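Local coordinates for cyclic nucleotide-binding protein (PDB 3FX3), which probably acts as a DNA-binding transcription regulator of the Crp type, with a cyclic nucleotide-binding domain and a helix-turn-helix domain, at residues Ile55-Phe66 against Ser100-His111. Residues are numbered along the deposited sequence; the frame is centred on the assembly and turned at random.
Sequences IHVVIDGWVKLF and SAEAVTPCEVMH
His56 and His111 meet edge to edge on the inward face of an antiparallel strand pair, ND1 of His56 lying 2.8 Å from ND1 of His111 in a hydrogen bond that either ring could donate. Each ND1 lies in the plane of the other ring, the rings stand almost perpendicular (88°), and NE2 of His56 and of His111 bind the hydroxyls of Tyr97 and Tyr39, so that each ring is held from both nitrogens, which limits its rotation. Val109 CG1 sits over one face of the His111 ring, toward its rim. On the reverse side the bent end of the selenomethionine Met110 brings CE to 3.7 Å from Val57 CG2. A classic bulge follows: the amides of Ile59 and Asp60 both reach Glu108 O from the same face of its carbonyl plane. At the corner, Thr105 OG1 accepts from Trp62 N (2.9 Å) and donates to Pro106 O (2.9 Å); its chi1 of 61° sets the hydroxyl between its own backbone N and carbonyl carbon, facing Gly61, where a CB would collide with it. A valine here would probably leave Trp62 N without its acceptor and Pro106 O without the hydroxyl that donates to it. Farther on, Lys64 and Glu102 run side by side, too far apart for a salt bridge but joined by a water between NZ and OE2, while Val104 CG2 packs on Lys64 CB (3.6 Å). Phe66 CG sits between its backbone N and carbonyl carbon (chi1 63°), a turn that lays the ring over Ser100 CB, CB 4.0 Å from the ring centroid in a CH-pi contact, with the ring edge toward Glu102 CB. Both segments turn the corner together, from one sheet of the cyclic nucleotide-binding beta-roll into the other: strands 55-58 and 107-111 lie between 84-86 and 35-39, strands 62-66 and 100-103 between 74-81 and 44-46, and Leu45 touches Val63, Ala101 and Val109 within.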
ATOM      1  N   ILE B  55       2.489 -15.712 -13.717  1.00 26.91           N
ATOM      2  CA  ILE B  55       2.823 -14.718 -12.727  1.00 26.96           C
ATOM      3  C   ILE B  55       4.156 -15.152 -12.131  1.00 26.04           C
ATOM      4  O   ILE B  55       4.394 -16.340 -11.950  1.00 25.83           O
ATOM      5  CB  ILE B  55       1.757 -14.644 -11.625  1.00 27.06           C
ATOM      6  CG1 ILE B  55       0.385 -14.267 -12.230  1.00 29.46           C
ATOM      7  CG2 ILE B  55       2.138 -13.627 -10.584  1.00 27.03           C
ATOM      8  CD1 ILE B  55      -0.780 -14.345 -11.211  1.00 29.79           C
ATOM      9  N   HIS B  56       4.992 -14.190 -11.799  1.00 25.28           N
ATOM     10  CA  HIS B  56       6.399 -14.448 -11.486  1.00 25.57           C
ATOM     11  C   HIS B  56       6.758 -14.120 -10.066  1.00 25.40           C
ATOM     12  O   HIS B  56       6.370 -13.092  -9.549  1.00 26.03           O
ATOM     13  CB  HIS B  56       7.291 -13.660 -12.453  1.00 24.67           C
ATOM     14  CG  HIS B  56       6.796 -13.698 -13.859  1.00 25.01           C
ATOM     15  ND1 HIS B  56       6.960 -14.794 -14.677  1.00 25.42           N
ATOM     16  CD2 HIS B  56       6.085 -12.794 -14.580  1.00 26.56           C
ATOM     17  CE1 HIS B  56       6.400 -14.554 -15.849  1.00 25.12           C
ATOM     18  NE2 HIS B  56       5.864 -13.344 -15.820  1.00 26.07           N
ATOM     19  N   VAL B  57       7.537 -15.005  -9.464  1.00 25.58           N
ATOM     20  CA  VAL B  57       8.036 -14.840  -8.125  1.00 24.99           C
ATOM     21  C   VAL B  57       9.549 -15.117  -8.084  1.00 25.53           C
ATOM     22  O   VAL B  57       9.998 -16.245  -8.397  1.00 25.59           O
ATOM     23  CB  VAL B  57       7.337 -15.811  -7.159  1.00 25.30           C
ATOM     24  CG1 VAL B  57       7.795 -15.521  -5.739  1.00 23.40           C
ATOM     25  CG2 VAL B  57       5.787 -15.709  -7.264  1.00 24.27           C
ATOM     26  N   VAL B  58      10.334 -14.109  -7.718  1.00 25.44           N
ATOM     27  CA  VAL B  58      11.788 -14.266  -7.621  1.00 25.63           C
ATOM     28  C   VAL B  58      12.105 -15.103  -6.382  1.00 26.69           C
ATOM     29  O   VAL B  58      11.572 -14.828  -5.308  1.00 27.73           O
ATOM     30  CB  VAL B  58      12.497 -12.915  -7.556  1.00 26.14           C
ATOM     31  CG1 VAL B  58      14.051 -13.097  -7.552  1.00 24.18           C
ATOM     32  CG2 VAL B  58      12.037 -12.035  -8.717  1.00 24.93           C
ATOM     33  N   ILE B  59      12.874 -16.179  -6.561  1.00 26.54           N
ATOM     34  CA  ILE B  59      13.333 -17.017  -5.465  1.00 27.29           C
ATOM     35  C   ILE B  59      14.730 -16.581  -5.038  1.00 27.96           C
ATOM     36  O   ILE B  59      15.058 -16.602  -3.846  1.00 27.92           O
ATOM     37  CB  ILE B  59      13.378 -18.483  -5.867  1.00 27.14           C
ATOM     38  CG1 ILE B  59      11.987 -18.949  -6.318  1.00 27.98           C
ATOM     39  CG2 ILE B  59      13.939 -19.345  -4.726  1.00 27.71           C
ATOM     40  CD1 ILE B  59      10.827 -18.601  -5.374  1.00 25.64           C
ATOM     41  N   ASP B  60      15.541 -16.162  -6.002  1.00 28.19           N
ATOM     42  CA  ASP B  60      16.904 -15.700  -5.726  1.00 28.94           C
ATOM     43  C   ASP B  60      17.365 -14.763  -6.827  1.00 28.95           C
ATOM     44  O   ASP B  60      16.990 -14.959  -7.988  1.00 30.00           O
ATOM     45  CB  ASP B  60      17.877 -16.892  -5.693  1.00 30.59           C
ATOM     46  CG  ASP B  60      19.239 -16.524  -5.088  1.00 31.44           C
ATOM     47  OD1 ASP B  60      19.289 -16.138  -3.898  1.00 36.85           O
ATOM     48  OD2 ASP B  60      20.242 -16.569  -5.811  1.00 34.16           O
ATOM     49  N   GLY B  61      18.185 -13.772  -6.494  1.00 27.64           N
ATOM     50  CA  GLY B  61      18.747 -12.862  -7.503  1.00 27.02           C
ATOM     51  C   GLY B  61      17.903 -11.623  -7.714  1.00 26.69           C
ATOM     52  O   GLY B  61      17.003 -11.345  -6.945  1.00 26.91           O
ATOM     53  N   TRP B  62      18.216 -10.864  -8.756  1.00 27.38           N
ATOM     54  CA  TRP B  62      17.567  -9.578  -9.046  1.00 27.12           C
ATOM     55  C   TRP B  62      17.083  -9.558 -10.492  1.00 26.98           C
ATOM     56  O   TRP B  62      17.833  -9.888 -11.411  1.00 27.51           O
ATOM     57  CB  TRP B  62      18.551  -8.439  -8.832  1.00 27.64           C
ATOM     58  CG  TRP B  62      18.824  -8.155  -7.397  1.00 28.55           C
ATOM     59  CD1 TRP B  62      19.743  -8.762  -6.599  1.00 29.73           C
ATOM     60  CD2 TRP B  62      18.147  -7.191  -6.579  1.00 29.77           C
ATOM     61  NE1 TRP B  62      19.684  -8.229  -5.321  1.00 30.46           N
ATOM     62  CE2 TRP B  62      18.702  -7.270  -5.291  1.00 30.93           C
ATOM     63  CE3 TRP B  62      17.119  -6.276  -6.815  1.00 31.31           C
ATOM     64  CZ2 TRP B  62      18.265  -6.468  -4.240  1.00 32.27           C
ATOM     65  CZ3 TRP B  62      16.691  -5.468  -5.769  1.00 33.53           C
ATOM     66  CH2 TRP B  62      17.281  -5.560  -4.505  1.00 31.24           C
ATOM     67  N   VAL B  63      15.836  -9.156 -10.689  1.00 26.27           N
ATOM     68  CA  VAL B  63      15.228  -9.043 -12.016  1.00 26.37           C
ATOM     69  C   VAL B  63      14.871  -7.591 -12.241  1.00 27.02           C
ATOM     70  O   VAL B  63      14.344  -6.937 -11.340  1.00 26.94           O
ATOM     71  CB  VAL B  63      13.962  -9.914 -12.087  1.00 25.61           C
ATOM     72  CG1 VAL B  63      13.192  -9.712 -13.391  1.00 24.68           C
ATOM     73  CG2 VAL B  63      14.366 -11.370 -11.915  1.00 24.61           C
ATOM     74  N   LYS B  64      15.169  -7.057 -13.418  1.00 27.06           N
ATOM     75  CA  LYS B  64      14.741  -5.689 -13.729  1.00 27.68           C
ATOM     76  C   LYS B  64      13.612  -5.705 -14.749  1.00 28.15           C
ATOM     77  O   LYS B  64      13.589  -6.553 -15.639  1.00 28.59           O
ATOM     78  CB  LYS B  64      15.902  -4.838 -14.227  1.00 27.67           C
ATOM     79  CG  LYS B  64      16.311  -5.040 -15.690  1.00 30.22           C
ATOM     80  CD  LYS B  64      17.421  -4.059 -16.149  1.00 30.87           C
ATOM     81  CE  LYS B  64      18.157  -4.618 -17.372  1.00 31.96           C
ATOM     82  NZ  LYS B  64      19.270  -3.766 -17.888  1.00 32.31           N
ATOM     83  N   LEU B  65      12.683  -4.770 -14.619  1.00 27.81           N
ATOM     84  CA  LEU B  65      11.652  -4.554 -15.611  1.00 28.43           C
ATOM     85  C   LEU B  65      11.961  -3.212 -16.272  1.00 28.70           C
ATOM     86  O   LEU B  65      12.265  -2.254 -15.577  1.00 28.94           O
ATOM     87  CB  LEU B  65      10.271  -4.490 -14.955  1.00 27.77           C
ATOM     88  CG  LEU B  65       9.529  -5.811 -14.677  1.00 31.36           C
ATOM     89  CD1 LEU B  65      10.439  -6.910 -14.262  1.00 32.79           C
ATOM     90  CD2 LEU B  65       8.381  -5.631 -13.647  1.00 30.81           C
ATOM     91  N   PHE B  66      11.828  -3.131 -17.588  1.00 29.09           N
ATOM     92  CA  PHE B  66      12.160  -1.902 -18.315  1.00 30.28           C
ATOM     93  C   PHE B  66      11.309  -1.769 -19.580  1.00 31.77           C
ATOM     94  O   PHE B  66      10.864  -2.773 -20.138  1.00 30.37           O
ATOM     95  CB  PHE B  66      13.659  -1.894 -18.662  1.00 30.23           C
ATOM     96  CG  PHE B  66      14.087  -3.007 -19.588  1.00 29.35           C
ATOM     97  CD1 PHE B  66      14.446  -4.238 -19.083  1.00 31.55           C
ATOM     98  CD2 PHE B  66      14.165  -2.798 -20.963  1.00 28.38           C
ATOM     99  CE1 PHE B  66      14.839  -5.279 -19.927  1.00 31.38           C
ATOM    100  CE2 PHE B  66      14.566  -3.821 -21.828  1.00 27.91           C
ATOM    101  CZ  PHE B  66      14.916  -5.060 -21.311  1.00 29.80           C
ATOM    102  N   SER B 100       9.606  -5.327 -20.602  1.00 27.24           N
ATOM    103  CA  SER B 100      10.433  -6.525 -20.665  1.00 26.68           C
ATOM    104  C   SER B 100      11.032  -6.772 -19.303  1.00 26.81           C
ATOM    105  O   SER B 100      11.084  -5.863 -18.488  1.00 26.40           O
ATOM    106  CB  SER B 100      11.537  -6.330 -21.699  1.00 26.98           C
ATOM    107  OG  SER B 100      10.956  -6.084 -22.968  1.00 26.14           O
ATOM    108  N   ALA B 101      11.467  -8.011 -19.063  1.00 26.82           N
ATOM    109  CA  ALA B 101      12.101  -8.422 -17.809  1.00 25.95           C
ATOM    110  C   ALA B 101      13.382  -9.175 -18.153  1.00 25.99           C
ATOM    111  O   ALA B 101      13.386 -10.055 -19.020  1.00 25.69           O
ATOM    112  CB  ALA B 101      11.197  -9.353 -17.027  1.00 25.37           C
ATOM    113  N   GLU B 102      14.438  -8.872 -17.426  1.00 25.87           N
ATOM    114  CA  GLU B 102      15.745  -9.451 -17.657  1.00 26.90           C
ATOM    115  C   GLU B 102      16.425  -9.685 -16.329  1.00 25.93           C
ATOM    116  O   GLU B 102      16.301  -8.852 -15.436  1.00 25.82           O
ATOM    117  CB  GLU B 102      16.566  -8.467 -18.467  1.00 26.84           C
ATOM    118  CG  GLU B 102      17.850  -8.997 -18.981  1.00 30.59           C
ATOM    119  CD  GLU B 102      18.501  -8.000 -19.952  1.00 33.61           C
ATOM    120  OE1 GLU B 102      17.937  -7.820 -21.061  1.00 35.66           O
ATOM    121  OE2 GLU B 102      19.536  -7.394 -19.578  1.00 31.01           O
ATOM    122  N   ALA B 103      17.137 -10.794 -16.217  1.00 25.55           N
ATOM    123  CA  ALA B 103      17.919 -11.105 -15.034  1.00 26.97           C
ATOM    124  C   ALA B 103      19.114 -10.143 -14.939  1.00 28.05           C
ATOM    125  O   ALA B 103      19.861  -9.979 -15.891  1.00 28.08           O
ATOM    126  CB  ALA B 103      18.416 -12.537 -15.093  1.00 26.20           C
ATOM    127  N   VAL B 104      19.262  -9.509 -13.782  1.00 29.83           N
ATOM    128  CA  VAL B 104      20.366  -8.569 -13.498  1.00 30.93           C
ATOM    129  C   VAL B 104      21.510  -9.312 -12.816  1.00 30.74           C
ATOM    130  O   VAL B 104      22.636  -8.965 -12.993  1.00 32.12           O
ATOM    131  CB  VAL B 104      19.876  -7.384 -12.593  1.00 31.73           C
ATOM    132  CG1 VAL B 104      21.045  -6.602 -12.005  1.00 32.43           C
ATOM    133  CG2 VAL B 104      18.974  -6.467 -13.400  1.00 33.48           C
ATOM    134  N   THR B 105      21.202 -10.327 -12.019  1.00 29.81           N
ATOM    135  CA  THR B 105      22.195 -11.268 -11.525  1.00 29.06           C
ATOM    136  C   THR B 105      21.724 -12.630 -12.011  1.00 29.21           C
ATOM    137  O   THR B 105      20.641 -12.737 -12.574  1.00 28.62           O
ATOM    138  CB  THR B 105      22.182 -11.282  -9.981  1.00 29.07           C
ATOM    139  OG1 THR B 105      20.873 -11.697  -9.562  1.00 27.74           O
ATOM    140  CG2 THR B 105      22.453  -9.880  -9.432  1.00 26.28           C
ATOM    141  N   PRO B 106      22.529 -13.683 -11.802  1.00 29.48           N
ATOM    142  CA  PRO B 106      21.916 -14.997 -11.956  1.00 30.03           C
ATOM    143  C   PRO B 106      20.672 -15.091 -11.047  1.00 30.07           C
ATOM    144  O   PRO B 106      20.707 -14.599  -9.908  1.00 29.76           O
ATOM    145  CB  PRO B 106      23.019 -15.970 -11.497  1.00 30.04           C
ATOM    146  CG  PRO B 106      24.308 -15.187 -11.647  1.00 29.47           C
ATOM    147  CD  PRO B 106      23.904 -13.770 -11.284  1.00 29.64           C
ATOM    148  N   CYS B 107      19.584 -15.661 -11.575  1.00 30.76           N
ATOM    149  CA  CYS B 107      18.258 -15.706 -10.903  1.00 31.72           C
ATOM    150  C   CYS B 107      17.678 -17.090 -10.855  1.00 30.70           C
ATOM    151  O   CYS B 107      17.891 -17.866 -11.766  1.00 31.13           O
ATOM    152  CB  CYS B 107      17.248 -14.888 -11.697  1.00 31.45           C
ATOM    153  SG  CYS B 107      17.531 -13.198 -11.419  1.00 39.95           S
ATOM    154  N   GLU B 108      16.881 -17.363  -9.830  1.00 30.55           N
ATOM    155  CA  GLU B 108      15.911 -18.456  -9.846  1.00 30.33           C
ATOM    156  C   GLU B 108      14.543 -17.827  -9.706  1.00 28.62           C
ATOM    157  O   GLU B 108      14.359 -16.957  -8.875  1.00 27.12           O
ATOM    158  CB  GLU B 108      16.120 -19.416  -8.670  1.00 31.00           C
ATOM    159  CG  GLU B 108      17.273 -20.335  -8.881  1.00 36.69           C
ATOM    160  CD  GLU B 108      17.530 -21.240  -7.689  1.00 42.76           C
ATOM    161  OE1 GLU B 108      16.591 -21.509  -6.884  1.00 46.51           O
ATOM    162  OE2 GLU B 108      18.698 -21.690  -7.575  1.00 48.07           O
ATOM    163  N   VAL B 109      13.594 -18.282 -10.518  1.00 27.54           N
ATOM    164  CA  VAL B 109      12.240 -17.771 -10.508  1.00 25.85           C
ATOM    165  C   VAL B 109      11.258 -18.942 -10.456  1.00 25.54           C
ATOM    166  O   VAL B 109      11.489 -20.013 -11.024  1.00 25.75           O
ATOM    167  CB  VAL B 109      11.983 -16.909 -11.732  1.00 26.19           C
ATOM    168  CG1 VAL B 109      10.544 -16.332 -11.730  1.00 26.16           C
ATOM    169  CG2 VAL B 109      13.037 -15.812 -11.844  1.00 25.54           C
HETATM  170  N   MSE B 110      10.152 -18.721  -9.761  1.00 25.66           N
HETATM  171  CA  MSE B 110       9.027 -19.608  -9.774  1.00 25.66           C
HETATM  172  C   MSE B 110       7.930 -18.966 -10.596  1.00 25.13           C
HETATM  173  O   MSE B 110       7.452 -17.865 -10.285  1.00 26.05           O
HETATM  174  CB  MSE B 110       8.517 -19.845  -8.351  1.00 25.92           C
HETATM  175  CG  MSE B 110       7.481 -20.966  -8.274  1.00 26.46           C
HETATM  176 SE   MSE B 110       6.621 -21.006  -6.527  0.80 25.59          SE
HETATM  177  CE  MSE B 110       5.579 -19.365  -6.672  1.00 25.38           C
ATOM    178  N   HIS B 111       7.497 -19.654 -11.627  1.00 25.35           N
ATOM    179  CA  HIS B 111       6.433 -19.136 -12.488  1.00 25.98           C
ATOM    180  C   HIS B 111       5.143 -19.925 -12.205  1.00 25.53           C
ATOM    181  O   HIS B 111       5.136 -21.143 -12.279  1.00 26.05           O
ATOM    182  CB  HIS B 111       6.806 -19.313 -13.968  1.00 25.62           C
ATOM    183  CG  HIS B 111       8.085 -18.654 -14.380  1.00 25.69           C
ATOM    184  ND1 HIS B 111       8.160 -17.324 -14.734  1.00 23.87           N
ATOM    185  CD2 HIS B 111       9.319 -19.172 -14.612  1.00 26.93           C
ATOM    186  CE1 HIS B 111       9.405 -17.033 -15.072  1.00 23.25           C
ATOM    187  NE2 HIS B 111      10.119 -18.140 -15.045  1.00 23.59           N
TER
HETATM  188  O   HOH W   1      19.536  -4.733 -20.306  1.00 39.06           O